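Local coordinates for protein YcaO (Methanopyrus kandleri, PDB 6CIB) that binds ADP and magnesium ions and probably uses ATP to install thioamides in peptide backbones, at residues S170-E175 with G353-V358; E175-H180 with G365-K370; P210-G215 with A327-V332. All coordinates share one frame; numbering follows the deposited sequence.

Contact 1: residues S170-E175 with G353-V358; sequences SWSIVE and GASEYV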
ATOM      1  N   SER A 170      -1.676   9.295   5.815  1.00 29.92           N
ATOM      2  CA  SER A 170      -0.794  10.459   5.633  1.00 31.12           C
ATOM      3  C   SER A 170      -1.085  11.215   4.341  1.00 31.01           C
ATOM      4  O   SER A 170      -1.246  12.434   4.361  1.00 31.09           O
ATOM      5  CB  SER A 170       0.679  10.047   5.651  1.00 31.74           C
ATOM      6  OG  SER A 170       1.122   9.753   6.958  1.00 34.73           O
ATOM      7  N   TRP A 171      -1.150  10.482   3.227  1.00 30.79           N
ATOM      8  CA  TRP A 171      -1.464  11.055   1.923  1.00 30.73           C
ATOM      9  C   TRP A 171      -2.846  11.730   1.925  1.00 31.40           C
ATOM     10  O   TRP A 171      -2.986  12.840   1.407  1.00 30.58           O
ATOM     11  CB  TRP A 171      -1.317   9.985   0.827  1.00 30.86           C
ATOM     12  CG  TRP A 171      -1.552  10.447  -0.581  1.00 31.24           C
ATOM     13  CD1 TRP A 171      -1.507  11.730  -1.055  1.00 30.60           C
ATOM     14  CD2 TRP A 171      -1.829   9.613  -1.716  1.00 32.27           C
ATOM     15  NE1 TRP A 171      -1.768  11.752  -2.401  1.00 31.49           N
ATOM     16  CE2 TRP A 171      -1.973  10.470  -2.838  1.00 32.28           C
ATOM     17  CE3 TRP A 171      -1.988   8.228  -1.894  1.00 31.73           C
ATOM     18  CZ2 TRP A 171      -2.263   9.988  -4.125  1.00 32.57           C
ATOM     19  CZ3 TRP A 171      -2.282   7.746  -3.174  1.00 32.56           C
ATOM     20  CH2 TRP A 171      -2.406   8.629  -4.275  1.00 32.89           C
ATOM     21  N   SER A 172      -3.836  11.076   2.540  1.00 31.48           N
ATOM     22  CA  SER A 172      -5.191  11.629   2.672  1.00 33.00           C
ATOM     23  C   SER A 172      -5.238  12.934   3.476  1.00 33.27           C
ATOM     24  O   SER A 172      -5.963  13.852   3.116  1.00 33.05           O
ATOM     25  CB  SER A 172      -6.129  10.605   3.288  1.00 31.88           C
ATOM     26  OG  SER A 172      -6.311   9.508   2.420  1.00 34.61           O
ATOM     27  N   ILE A 173      -4.448  13.000   4.544  1.00 33.10           N
ATOM     28  CA  ILE A 173      -4.284  14.210   5.355  1.00 35.81           C
ATOM     29  C   ILE A 173      -3.691  15.378   4.554  1.00 34.71           C
ATOM     30  O   ILE A 173      -4.215  16.490   4.606  1.00 34.63           O
ATOM     31  CB  ILE A 173      -3.534  13.884   6.688  1.00 37.14           C
ATOM     32  CG1 ILE A 173      -4.537  13.779   7.834  1.00 39.46           C
ATOM     33  CG2 ILE A 173      -2.476  14.909   7.067  1.00 35.94           C
ATOM     34  CD1 ILE A 173      -5.461  12.587   7.740  1.00 40.47           C
ATOM     35  N   VAL A 174      -2.629  15.096   3.800  1.00 33.76           N
ATOM     36  CA  VAL A 174      -1.978  16.075   2.925  1.00 33.27           C
ATOM     37  C   VAL A 174      -2.945  16.630   1.869  1.00 33.15           C
ATOM     38  O   VAL A 174      -3.008  17.838   1.682  1.00 33.75           O
ATOM     39  CB  VAL A 174      -0.672  15.493   2.305  1.00 32.69           C
ATOM     40  CG1 VAL A 174      -0.104  16.390   1.203  1.00 31.22           C
ATOM     41  CG2 VAL A 174       0.379  15.286   3.390  1.00 31.12           C
ATOM     42  N   GLU A 175      -3.713  15.759   1.215  1.00 33.54           N
ATOM     43  CA  GLU A 175      -4.685  16.183   0.196  1.00 35.14           C
ATOM     44  C   GLU A 175      -5.924  16.898   0.768  1.00 35.82           C
ATOM     45  O   GLU A 175      -6.396  17.872   0.182  1.00 34.31           O
ATOM     46  CB  GLU A 175      -5.127  15.009  -0.698  1.00 35.18           C
ATOM     47  CG  GLU A 175      -4.015  14.279  -1.453  1.00 36.67           C
ATOM     48  CD  GLU A 175      -3.303  15.096  -2.524  1.00 37.59           C
ATOM     49  OE1 GLU A 175      -3.739  16.211  -2.869  1.00 39.03           O
ATOM     50  OE2 GLU A 175      -2.276  14.605  -3.038  1.00 39.34           O
ATOM     51  N   GLY A 353     -10.831   4.314  11.814  1.00 32.78           N
ATOM     52  CA  GLY A 353     -10.835   5.775  11.690  1.00 32.80           C
ATOM     53  C   GLY A 353      -9.634   6.363  10.963  1.00 33.31           C
ATOM     54  O   GLY A 353      -9.406   7.570  11.047  1.00 34.69           O
ATOM     55  N   ALA A 354      -8.862   5.527  10.261  1.00 32.00           N
ATOM     56  CA  ALA A 354      -7.791   6.026   9.373  1.00 30.53           C
ATOM     57  C   ALA A 354      -8.422   6.614   8.127  1.00 29.45           C
ATOM     58  O   ALA A 354      -9.433   6.105   7.645  1.00 29.11           O
ATOM     59  CB  ALA A 354      -6.812   4.923   9.002  1.00 29.17           C
ATOM     60  N   SER A 355      -7.843   7.695   7.616  1.00 29.36           N
ATOM     61  CA  SER A 355      -8.412   8.354   6.444  1.00 28.88           C
ATOM     62  C   SER A 355      -8.081   7.602   5.161  1.00 28.94           C
ATOM     63  O   SER A 355      -6.949   7.158   4.962  1.00 26.71           O
ATOM     64  CB  SER A 355      -7.921   9.789   6.324  1.00 29.51           C
ATOM     65  OG  SER A 355      -8.647  10.455   5.298  1.00 30.14           O
ATOM     66  N   GLU A 356      -9.093   7.466   4.307  1.00 29.92           N
ATOM     67  CA  GLU A 356      -8.936   6.904   2.974  1.00 31.29           C
ATOM     68  C   GLU A 356      -9.488   7.881   1.923  1.00 32.47           C
ATOM     69  O   GLU A 356      -9.951   7.475   0.852  1.00 31.28           O
ATOM     70  CB  GLU A 356      -9.569   5.507   2.896  1.00 31.87           C
ATOM     71  CG  GLU A 356      -8.872   4.469   3.777  1.00 30.83           C
ATOM     72  CD  GLU A 356      -9.546   3.112   3.792  1.00 32.62           C
ATOM     73  OE1 GLU A 356     -10.791   3.034   3.687  1.00 32.82           O
ATOM     74  OE2 GLU A 356      -8.822   2.104   3.942  1.00 34.81           O
ATOM     75  N   TYR A 357      -9.382   9.173   2.246  1.00 33.60           N
ATOM     76  CA  TYR A 357      -9.819  10.291   1.399  1.00 34.23           C
ATOM     77  C   TYR A 357      -9.301  10.230  -0.043  1.00 34.01           C
ATOM     78  O   TYR A 357     -10.045  10.543  -0.983  1.00 31.99           O
ATOM     79  CB  TYR A 357      -9.444  11.629   2.058  1.00 34.61           C
ATOM     80  CG  TYR A 357      -9.912  12.864   1.313  1.00 36.77           C
ATOM     81  CD1 TYR A 357     -11.256  13.269   1.362  1.00 38.19           C
ATOM     82  CD2 TYR A 357      -9.009  13.643   0.573  1.00 37.12           C
ATOM     83  CE1 TYR A 357     -11.689  14.407   0.684  1.00 39.30           C
ATOM     84  CE2 TYR A 357      -9.433  14.778  -0.110  1.00 38.18           C
ATOM     85  CZ  TYR A 357     -10.772  15.154  -0.045  1.00 40.86           C
ATOM     86  OH  TYR A 357     -11.205  16.274  -0.717  1.00 45.59           O
ATOM     87  N   VAL A 358      -8.039   9.819  -0.206  1.00 34.61           N
ATOM     88  CA  VAL A 358      -7.410   9.659  -1.536  1.00 35.20           C
ATOM     89  C   VAL A 358      -8.049   8.557  -2.399  1.00 35.70           C
ATOM     90  O   VAL A 358      -7.908   8.567  -3.625  1.00 35.50           O
ATOM     91  CB  VAL A 358      -5.866   9.453  -1.460  1.00 34.74           C
ATOM     92  CG1 VAL A 358      -5.174  10.710  -0.970  1.00 34.83           C
ATOM     93  CG2 VAL A 358      -5.486   8.258  -0.593  1.00 33.74           C
TER
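Polar contacts hold the loop 353-358 against helix 154-177 mainly through Ser-172, whose OG accepts a nearly straight hydrogen bond from Val-358 N (3.2 Å, 171° at the hydrogen). The same hydroxyl, lying anti to its own carbonyl carbon, also bonds to Arg-168 O one turn back, so a single buried oxygen is gripped from helix and loop alike. Tyr-357 N comes just as near but at a poor angle; its N-H turns instead to Ser-355 OG in a weak hydrogen bond of 3.4 Å, which closes an ST turn. Ser-355 OG is bonded also to Val-364 O and presses on Ser-172 CB at 3.2 Å, while Ser-355 N reaches Asp-169 OD1. The helix belongs to the nucleotide-binding framework of YcaO proteins: Glu-156 and Gln-160 contact ADP, and the loop leads away from strand 346-351 of the antiparallel sheet. Glu-356 starts away from the helix; its carboxylate makes a salt bridge with Arg-350 and a hydrogen bond with Asn-146.

Apolar contacts centre on the indole of Trp-171. Val-358 CG1 sits squarely over its five-membered ring, 3.5 Å from the ring centroid and 7° off the normal, a CH-pi contact; Val-358 CG2 covers the benzo part near Trp-171 CE3 at 3.7 Å. Phe-235 stacks on the indole as well. Rotation of the ring is restrained at its edge, where Trp-171 NE1 donates in the ring plane to the anti lone pair of Glu-175 OE2 at 3.0 Å. Glu-175 CG, anti to its carbonyl carbon, crosses Val-358 CG1 (3.8 Å); the bend at chi2 then turns the carboxylate back to the indole, where it also takes Trp-292 NE1 and His-291 NE2. Tyr-357 lays its CB on Ser-172 CB at 3.7 Å, and its ring meets Tyr-176 edge-to-face.

Contact 2: residues E175-H180 with G365-K370; sequences EYFRIH and GNMPEK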
ATOM      1  N   GLU A 175      -3.713  15.759   1.215  1.00 33.54           N
ATOM      2  CA  GLU A 175      -4.685  16.183   0.196  1.00 35.14           C
ATOM      3  C   GLU A 175      -5.924  16.898   0.768  1.00 35.82           C
ATOM      4  O   GLU A 175      -6.396  17.872   0.182  1.00 34.31           O
ATOM      5  CB  GLU A 175      -5.127  15.009  -0.698  1.00 35.18           C
ATOM      6  CG  GLU A 175      -4.015  14.279  -1.453  1.00 36.67           C
ATOM      7  CD  GLU A 175      -3.303  15.096  -2.524  1.00 37.59           C
ATOM      8  OE1 GLU A 175      -3.739  16.211  -2.869  1.00 39.03           O
ATOM      9  OE2 GLU A 175      -2.276  14.605  -3.038  1.00 39.34           O
ATOM     10  N   TYR A 176      -6.444  16.411   1.894  1.00 37.44           N
ATOM     11  CA  TYR A 176      -7.630  17.005   2.532  1.00 40.81           C
ATOM     12  C   TYR A 176      -7.389  18.458   2.963  1.00 42.39           C
ATOM     13  O   TYR A 176      -8.206  19.327   2.673  1.00 43.34           O
ATOM     14  CB  TYR A 176      -8.081  16.161   3.729  1.00 42.33           C
ATOM     15  CG  TYR A 176      -9.440  16.522   4.295  1.00 44.26           C
ATOM     16  CD1 TYR A 176     -10.613  15.992   3.742  1.00 45.44           C
ATOM     17  CD2 TYR A 176      -9.554  17.372   5.400  1.00 45.56           C
ATOM     18  CE1 TYR A 176     -11.862  16.312   4.266  1.00 46.83           C
ATOM     19  CE2 TYR A 176     -10.799  17.700   5.932  1.00 47.41           C
ATOM     20  CZ  TYR A 176     -11.947  17.167   5.362  1.00 46.81           C
ATOM     21  OH  TYR A 176     -13.178  17.485   5.885  1.00 49.04           O
ATOM     22  N   PHE A 177      -6.262  18.700   3.638  1.00 43.14           N
ATOM     23  CA  PHE A 177      -5.898  20.023   4.146  1.00 42.11           C
ATOM     24  C   PHE A 177      -5.005  20.804   3.194  1.00 41.75           C
ATOM     25  O   PHE A 177      -4.669  21.954   3.482  1.00 41.00           O
ATOM     26  CB  PHE A 177      -5.177  19.905   5.491  1.00 41.76           C
ATOM     27  CG  PHE A 177      -6.039  19.390   6.603  1.00 43.90           C
ATOM     28  CD1 PHE A 177      -7.069  20.176   7.137  1.00 44.54           C
ATOM     29  CD2 PHE A 177      -5.816  18.118   7.134  1.00 43.08           C
ATOM     30  CE1 PHE A 177      -7.860  19.695   8.177  1.00 45.81           C
ATOM     31  CE2 PHE A 177      -6.607  17.633   8.173  1.00 44.06           C
ATOM     32  CZ  PHE A 177      -7.628  18.422   8.694  1.00 44.64           C
ATOM     33  N   ARG A 178      -4.621  20.181   2.077  1.00 41.93           N
ATOM     34  CA  ARG A 178      -3.636  20.744   1.134  1.00 42.14           C
ATOM     35  C   ARG A 178      -2.372  21.225   1.854  1.00 41.47           C
ATOM     36  O   ARG A 178      -1.924  22.365   1.679  1.00 40.35           O
ATOM     37  CB  ARG A 178      -4.257  21.816   0.235  1.00 45.82           C
ATOM     38  CG  ARG A 178      -5.274  21.241  -0.724  1.00 51.00           C
ATOM     39  CD  ARG A 178      -5.589  22.202  -1.848  1.00 56.34           C
ATOM     40  NE  ARG A 178      -5.947  21.451  -3.046  1.00 60.75           N
ATOM     41  CZ  ARG A 178      -5.202  21.367  -4.145  1.00 62.55           C
ATOM     42  NH1 ARG A 178      -4.040  22.008  -4.236  1.00 63.03           N
ATOM     43  NH2 ARG A 178      -5.631  20.645  -5.169  1.00 65.93           N
ATOM     44  N   ILE A 179      -1.834  20.336   2.691  1.00 39.78           N
ATOM     45  CA  ILE A 179      -0.564  20.538   3.381  1.00 40.62           C
ATOM     46  C   ILE A 179       0.561  20.542   2.347  1.00 40.26           C
ATOM     47  O   ILE A 179       0.526  19.768   1.387  1.00 39.87           O
ATOM     48  CB  ILE A 179      -0.311  19.434   4.448  1.00 41.21           C
ATOM     49  CG1 ILE A 179      -1.435  19.438   5.502  1.00 43.45           C
ATOM     50  CG2 ILE A 179       1.061  19.599   5.103  1.00 40.51           C
ATOM     51  CD1 ILE A 179      -1.382  18.312   6.516  1.00 42.77           C
ATOM     52  N   HIS A 180       1.526  21.441   2.548  1.00 39.64           N
ATOM     53  CA  HIS A 180       2.771  21.493   1.792  1.00 38.28           C
ATOM     54  C   HIS A 180       3.857  20.756   2.598  1.00 38.14           C
ATOM     55  O   HIS A 180       4.520  21.381   3.435  1.00 38.40           O
ATOM     56  CB  HIS A 180       3.187  22.957   1.568  1.00 40.35           C
ATOM     57  CG  HIS A 180       2.290  23.718   0.639  1.00 40.03           C
ATOM     58  ND1 HIS A 180       2.765  24.374  -0.474  1.00 40.28           N
ATOM     59  CD2 HIS A 180       0.953  23.936   0.660  1.00 40.28           C
ATOM     60  CE1 HIS A 180       1.763  24.962  -1.102  1.00 40.80           C
ATOM     61  NE2 HIS A 180       0.650  24.703  -0.439  1.00 40.08           N
ATOM     62  N   GLY A 365     -12.588   9.412   7.509  1.00 39.90           N
ATOM     63  CA  GLY A 365     -12.003   8.905   8.755  1.00 42.35           C
ATOM     64  C   GLY A 365     -11.986   9.967   9.848  1.00 44.70           C
ATOM     65  O   GLY A 365     -12.638  11.010   9.724  1.00 43.59           O
ATOM     66  N   ASN A 366     -11.239   9.703  10.919  1.00 45.79           N
ATOM     67  CA  ASN A 366     -11.098  10.653  12.025  1.00 46.85           C
ATOM     68  C   ASN A 366     -10.232  11.823  11.592  1.00 48.88           C
ATOM     69  O   ASN A 366      -9.032  11.670  11.386  1.00 48.50           O
ATOM     70  CB  ASN A 366     -10.518   9.965  13.267  1.00 44.02           C
ATOM     71  CG  ASN A 366     -11.441   8.906  13.836  1.00 42.95           C
ATOM     72  OD1 ASN A 366     -12.624   8.842  13.496  1.00 42.52           O
ATOM     73  ND2 ASN A 366     -10.904   8.070  14.713  1.00 42.48           N
HETATM   74  N   MSE A 367     -10.862  12.981  11.430  1.00 54.14           N
HETATM   75  CA  MSE A 367     -10.190  14.183  10.943  1.00 58.70           C
HETATM   76  C   MSE A 367     -10.250  15.258  11.995  1.00 61.70           C
HETATM   77  O   MSE A 367     -11.329  15.531  12.527  1.00 63.68           O
HETATM   78  CB  MSE A 367     -10.901  14.615   9.660  1.00 62.11           C
HETATM   79  CG  MSE A 367      -9.989  15.343   8.679  1.00 66.71           C
HETATM   80 SE   MSE A 367      -8.548  14.145   8.065  1.00 74.26          SE
HETATM   81  CE  MSE A 367      -9.319  13.634   6.326  1.00 69.66           C
ATOM     82  N   PRO A 368      -9.093  15.878  12.333  1.00 64.96           N
ATOM     83  CA  PRO A 368      -9.156  17.046  13.218  1.00 68.27           C
ATOM     84  C   PRO A 368      -9.641  18.290  12.461  1.00 71.00           C
ATOM     85  O   PRO A 368      -9.649  18.301  11.224  1.00 68.71           O
ATOM     86  CB  PRO A 368      -7.709  17.215  13.691  1.00 66.73           C
ATOM     87  CG  PRO A 368      -6.880  16.632  12.599  1.00 66.78           C
ATOM     88  CD  PRO A 368      -7.705  15.563  11.934  1.00 65.77           C
ATOM     89  N   GLU A 369     -10.054  19.313  13.206  1.00 77.39           N
ATOM     90  CA  GLU A 369     -10.525  20.583  12.633  1.00 82.31           C
ATOM     91  C   GLU A 369      -9.405  21.407  11.964  1.00 82.97           C
ATOM     92  O   GLU A 369      -9.668  22.156  11.018  1.00 83.03           O
ATOM     93  CB  GLU A 369     -11.302  21.402  13.686  1.00 85.28           C
ATOM     94  CG  GLU A 369     -10.488  22.026  14.827  1.00 90.72           C
ATOM     95  CD  GLU A 369     -10.009  21.031  15.879  1.00 92.82           C
ATOM     96  OE1 GLU A 369     -10.597  21.001  16.982  1.00 94.69           O
ATOM     97  OE2 GLU A 369      -9.041  20.283  15.610  1.00 92.91           O
ATOM     98  N   LYS A 370      -8.172  21.239  12.454  1.00 85.37           N
ATOM     99  CA  LYS A 370      -6.985  21.980  11.995  1.00 87.66           C
ATOM    100  C   LYS A 370      -5.898  21.022  11.455  1.00 88.26           C
ATOM    101  O   LYS A 370      -5.804  19.881  11.929  1.00 85.55           O
ATOM    102  CB  LYS A 370      -6.429  22.821  13.156  1.00 87.01           C
ATOM    103  CG  LYS A 370      -5.643  24.059  12.745  1.00 87.29           C
ATOM    104  CD  LYS A 370      -5.254  24.913  13.940  1.00 84.67           C
ATOM    105  CE  LYS A 370      -4.508  26.160  13.494  1.00 84.09           C
ATOM    106  NZ  LYS A 370      -4.088  27.001  14.648  1.00 81.63           N
TER
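The bump here is the side chain of Met-367, present as selenomethionine, and the hollow is the angle between the rings of Tyr-176 and Phe-177 near the end of helix 154-177. The two rings meet edge against face: Tyr-176 CD2 stands over the centre of one face of Phe-177. Met-367 enters with CG anti to its backbone N, then bends at chi2 and chi3, so that the chain curls and its methyl folds over one face of Tyr-176. The CE atom lies 3.8 Å from the centroid of the Tyr-176 ring, 22° off the normal, and is displaced toward the rim, closest to Tyr-176 CG at 3.5 Å. With selenium oblique to both rings, 4.7 Å from the Tyr-176 centroid and 5.1 Å from that of Phe-177, the arrangement is a double Met-aromatic contact. Phe-177 meets Met-367 tip to tip, Phe-177 CZ resting 3.9 Å from Met-367 CG. The same tip runs into the curve of the loop backbone, where Pro-368 O lies at the ring edge, near its plane, 3.2 Å from Phe-177 CZ. Replacing Phe-177, an alanine here would probably loosen the loop 365-370 from the helix end, since the ring rim against Met-367 and the tip filling the bend at Pro-368 would both be gone. Ile-173 and Ser-355 pack on Met-367 from deeper in the fold, while Pro-371 touches Phe-177 at this surface site.

Contact 3: residues P210-G215 with A327-V332; sequences PSRVEG and AGLGKV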
ATOM      1  N   PRO A 210       3.495  14.283   6.864  1.00 35.26           N
ATOM      2  CA  PRO A 210       3.166  14.188   8.288  1.00 35.97           C
ATOM      3  C   PRO A 210       2.531  12.827   8.591  1.00 36.49           C
ATOM      4  O   PRO A 210       1.494  12.477   8.019  1.00 39.88           O
ATOM      5  CB  PRO A 210       2.160  15.327   8.492  1.00 35.08           C
ATOM      6  CG  PRO A 210       1.565  15.557   7.139  1.00 33.57           C
ATOM      7  CD  PRO A 210       2.723  15.352   6.203  1.00 34.89           C
ATOM      8  N   SER A 211       3.184  12.055   9.450  1.00 36.00           N
ATOM      9  CA  SER A 211       2.658  10.772   9.890  1.00 33.91           C
ATOM     10  C   SER A 211       1.889  10.944  11.194  1.00 33.93           C
ATOM     11  O   SER A 211       2.378  11.575  12.135  1.00 34.53           O
ATOM     12  CB  SER A 211       3.800   9.776  10.071  1.00 33.54           C
ATOM     13  OG  SER A 211       3.341   8.558  10.639  1.00 32.44           O
ATOM     14  N   ARG A 212       0.696  10.361  11.247  1.00 32.58           N
ATOM     15  CA  ARG A 212      -0.118  10.366  12.464  1.00 32.16           C
ATOM     16  C   ARG A 212       0.190   9.180  13.379  1.00 30.84           C
ATOM     17  O   ARG A 212      -0.441   9.027  14.417  1.00 30.52           O
ATOM     18  CB  ARG A 212      -1.607  10.391  12.117  1.00 32.07           C
ATOM     19  CG  ARG A 212      -2.071  11.675  11.453  1.00 34.21           C
ATOM     20  CD  ARG A 212      -3.349  11.395  10.691  1.00 35.65           C
ATOM     21  NE  ARG A 212      -4.505  11.974  11.340  1.00 39.22           N
ATOM     22  CZ  ARG A 212      -5.775  11.660  11.099  1.00 38.50           C
ATOM     23  NH1 ARG A 212      -6.120  10.709  10.230  1.00 35.18           N
ATOM     24  NH2 ARG A 212      -6.714  12.309  11.766  1.00 39.11           N
ATOM     25  N   VAL A 213       1.166   8.352  12.992  1.00 30.16           N
ATOM     26  CA  VAL A 213       1.544   7.163  13.761  1.00 30.28           C
ATOM     27  C   VAL A 213       3.020   7.267  14.164  1.00 32.61           C
ATOM     28  O   VAL A 213       3.908   7.336  13.310  1.00 30.54           O
ATOM     29  CB  VAL A 213       1.293   5.855  12.962  1.00 29.27           C
ATOM     30  CG1 VAL A 213       1.643   4.622  13.795  1.00 27.91           C
ATOM     31  CG2 VAL A 213      -0.154   5.777  12.468  1.00 27.81           C
ATOM     32  N   GLU A 214       3.282   7.263  15.466  1.00 34.23           N
ATOM     33  CA  GLU A 214       4.649   7.432  15.937  1.00 37.09           C
ATOM     34  C   GLU A 214       5.511   6.203  15.681  1.00 35.44           C
ATOM     35  O   GLU A 214       5.065   5.071  15.872  1.00 35.16           O
ATOM     36  CB  GLU A 214       4.706   7.824  17.409  1.00 42.05           C
ATOM     37  CG  GLU A 214       5.937   8.666  17.697  1.00 45.68           C
ATOM     38  CD  GLU A 214       6.156   8.902  19.163  1.00 48.04           C
ATOM     39  OE1 GLU A 214       5.273   9.515  19.792  1.00 48.01           O
ATOM     40  OE2 GLU A 214       7.216   8.472  19.670  1.00 50.97           O
ATOM     41  N   GLY A 215       6.741   6.454  15.238  1.00 34.40           N
ATOM     42  CA  GLY A 215       7.661   5.401  14.835  1.00 33.81           C
ATOM     43  C   GLY A 215       7.551   5.001  13.370  1.00 34.06           C
ATOM     44  O   GLY A 215       8.394   4.248  12.886  1.00 34.67           O
ATOM     45  N   ALA A 327      -2.872   5.910  18.021  1.00 36.82           N
ATOM     46  CA  ALA A 327      -2.854   7.085  17.153  1.00 35.57           C
ATOM     47  C   ALA A 327      -4.143   7.894  17.112  1.00 35.63           C
ATOM     48  O   ALA A 327      -4.179   8.965  16.498  1.00 38.00           O
ATOM     49  CB  ALA A 327      -2.430   6.677  15.742  1.00 35.32           C
ATOM     50  N   GLY A 328      -5.200   7.395  17.750  1.00 35.11           N
ATOM     51  CA  GLY A 328      -6.520   8.036  17.670  1.00 34.51           C
ATOM     52  C   GLY A 328      -7.195   7.787  16.333  1.00 35.07           C
ATOM     53  O   GLY A 328      -7.974   8.624  15.852  1.00 36.90           O
ATOM     54  N   LEU A 329      -6.903   6.631  15.733  1.00 34.38           N
ATOM     55  CA  LEU A 329      -7.422   6.279  14.402  1.00 33.68           C
ATOM     56  C   LEU A 329      -8.406   5.103  14.443  1.00 33.69           C
ATOM     57  O   LEU A 329      -8.611   4.428  13.435  1.00 33.78           O
ATOM     58  CB  LEU A 329      -6.260   5.978  13.439  1.00 32.76           C
ATOM     59  CG  LEU A 329      -5.163   7.028  13.208  1.00 31.23           C
ATOM     60  CD1 LEU A 329      -4.070   6.473  12.308  1.00 31.72           C
ATOM     61  CD2 LEU A 329      -5.704   8.325  12.634  1.00 30.26           C
ATOM     62  N   GLY A 330      -9.004   4.861  15.611  1.00 33.69           N
ATOM     63  CA  GLY A 330      -9.980   3.785  15.796  1.00 30.94           C
ATOM     64  C   GLY A 330      -9.338   2.417  15.960  1.00 32.52           C
ATOM     65  O   GLY A 330      -8.180   2.305  16.401  1.00 31.46           O
ATOM     66  N   LYS A 331     -10.100   1.383  15.603  1.00 31.20           N
ATOM     67  CA  LYS A 331      -9.708  -0.022  15.815  1.00 33.16           C
ATOM     68  C   LYS A 331      -8.814  -0.553  14.700  1.00 32.42           C
ATOM     69  O   LYS A 331      -8.990  -0.177  13.537  1.00 31.64           O
ATOM     70  CB  LYS A 331     -10.949  -0.915  15.924  1.00 33.27           C
ATOM     71  CG  LYS A 331     -11.854  -0.603  17.102  1.00 36.04           C
ATOM     72  CD  LYS A 331     -13.142  -1.404  16.992  1.00 38.22           C
ATOM     73  CE  LYS A 331     -14.069  -1.086  18.149  1.00 39.22           C
ATOM     74  NZ  LYS A 331     -15.137  -2.120  18.224  1.00 40.63           N
ATOM     75  N   VAL A 332      -7.880  -1.432  15.065  1.00 30.41           N
ATOM     76  CA  VAL A 332      -7.003  -2.126  14.103  1.00 30.83           C
ATOM     77  C   VAL A 332      -7.556  -3.534  13.923  1.00 31.37           C
ATOM     78  O   VAL A 332      -7.472  -4.364  14.842  1.00 31.27           O
ATOM     79  CB  VAL A 332      -5.526  -2.176  14.582  1.00 30.37           C
ATOM     80  CG1 VAL A 332      -4.641  -2.943  13.591  1.00 29.96           C
ATOM     81  CG2 VAL A 332      -4.981  -0.771  14.792  1.00 30.59           C
TER
HETATM   82  O   HOH W   1      -2.193  10.411  15.770  1.00 45.92           O
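The backbones of 210-215 and 327-332 approach closely at one point, where Val-213 CA and Ala-327 CA are 5.6 Å apart, and beyond it Gly-328 takes a positive phi of 75° as the chain leaves helix 313-325. No direct hydrogen bond joins the two segments. A water takes that role, donating one proton to Arg-212 O and the other to Ala-327 O, at 2.6 Å from each, so that two carbonyls which could not pair with each other are satisfied by one molecule. Close by, Ala-327 CB lies against the oxygen end of the first carbonyl, 3.4 Å from Arg-212 O.

The side chains meet as one branched residue serving two neighbours. Leu-329, with CG anti to its own carbonyl carbon, splits its methyls between them. CD2 goes to the guanidinium of Arg-212, lying 3.4 Å above the plane, displaced toward the rim over NH1; CD1 goes to Val-213 CG2 at 4.0 Å. Val-213 CG2 also touches Ala-327 CB at 4.1 Å, making a small apolar group of valine, alanine and leucine. Arg-212 is bent at chi3, and its planar end is pinned by polar partners while Leu-329 covers a face: NH1 makes a salt bridge with Asp-169 OD1 and NH2 a hydrogen bond with Asn-366 O. The acidic partner is likely to stabilise the positive charge beside the hydrocarbon.

This is plain packing between two turns. The first links strands 203-209 and 217-224; the second passes from helix 313-325 to strand 332-336. Val-213 packs on Arg-323 and Val-324 of helix 313-325 and on Val-166 of helix 154-177, while Arg-212 rests on Ile-173 of that same helix.

In the fold
From the N terminus, helix 154-177 supplies the first halves of contacts 1 and 2 in succession, with Glu-175 common to both. The turn 210-215 then opens contact 3, which is closed by 327-332 before the chain returns through strands 332-336 and 346-351. Next 353-358 closes contact 1 and 365-370 closes contact 2, so these two cross, while contact 3 lies wholly within the span of each. In space all three touch: Gly-353 O meets Asn-366 N, Leu-329 O meets Gly-353 N, and Arg-212 NH2 meets Asn-366 O. Together they tie the end of the long helix to the turn after strand 203-209, the loop between helix 313-325 and strand 332-336, and the C-terminal loops.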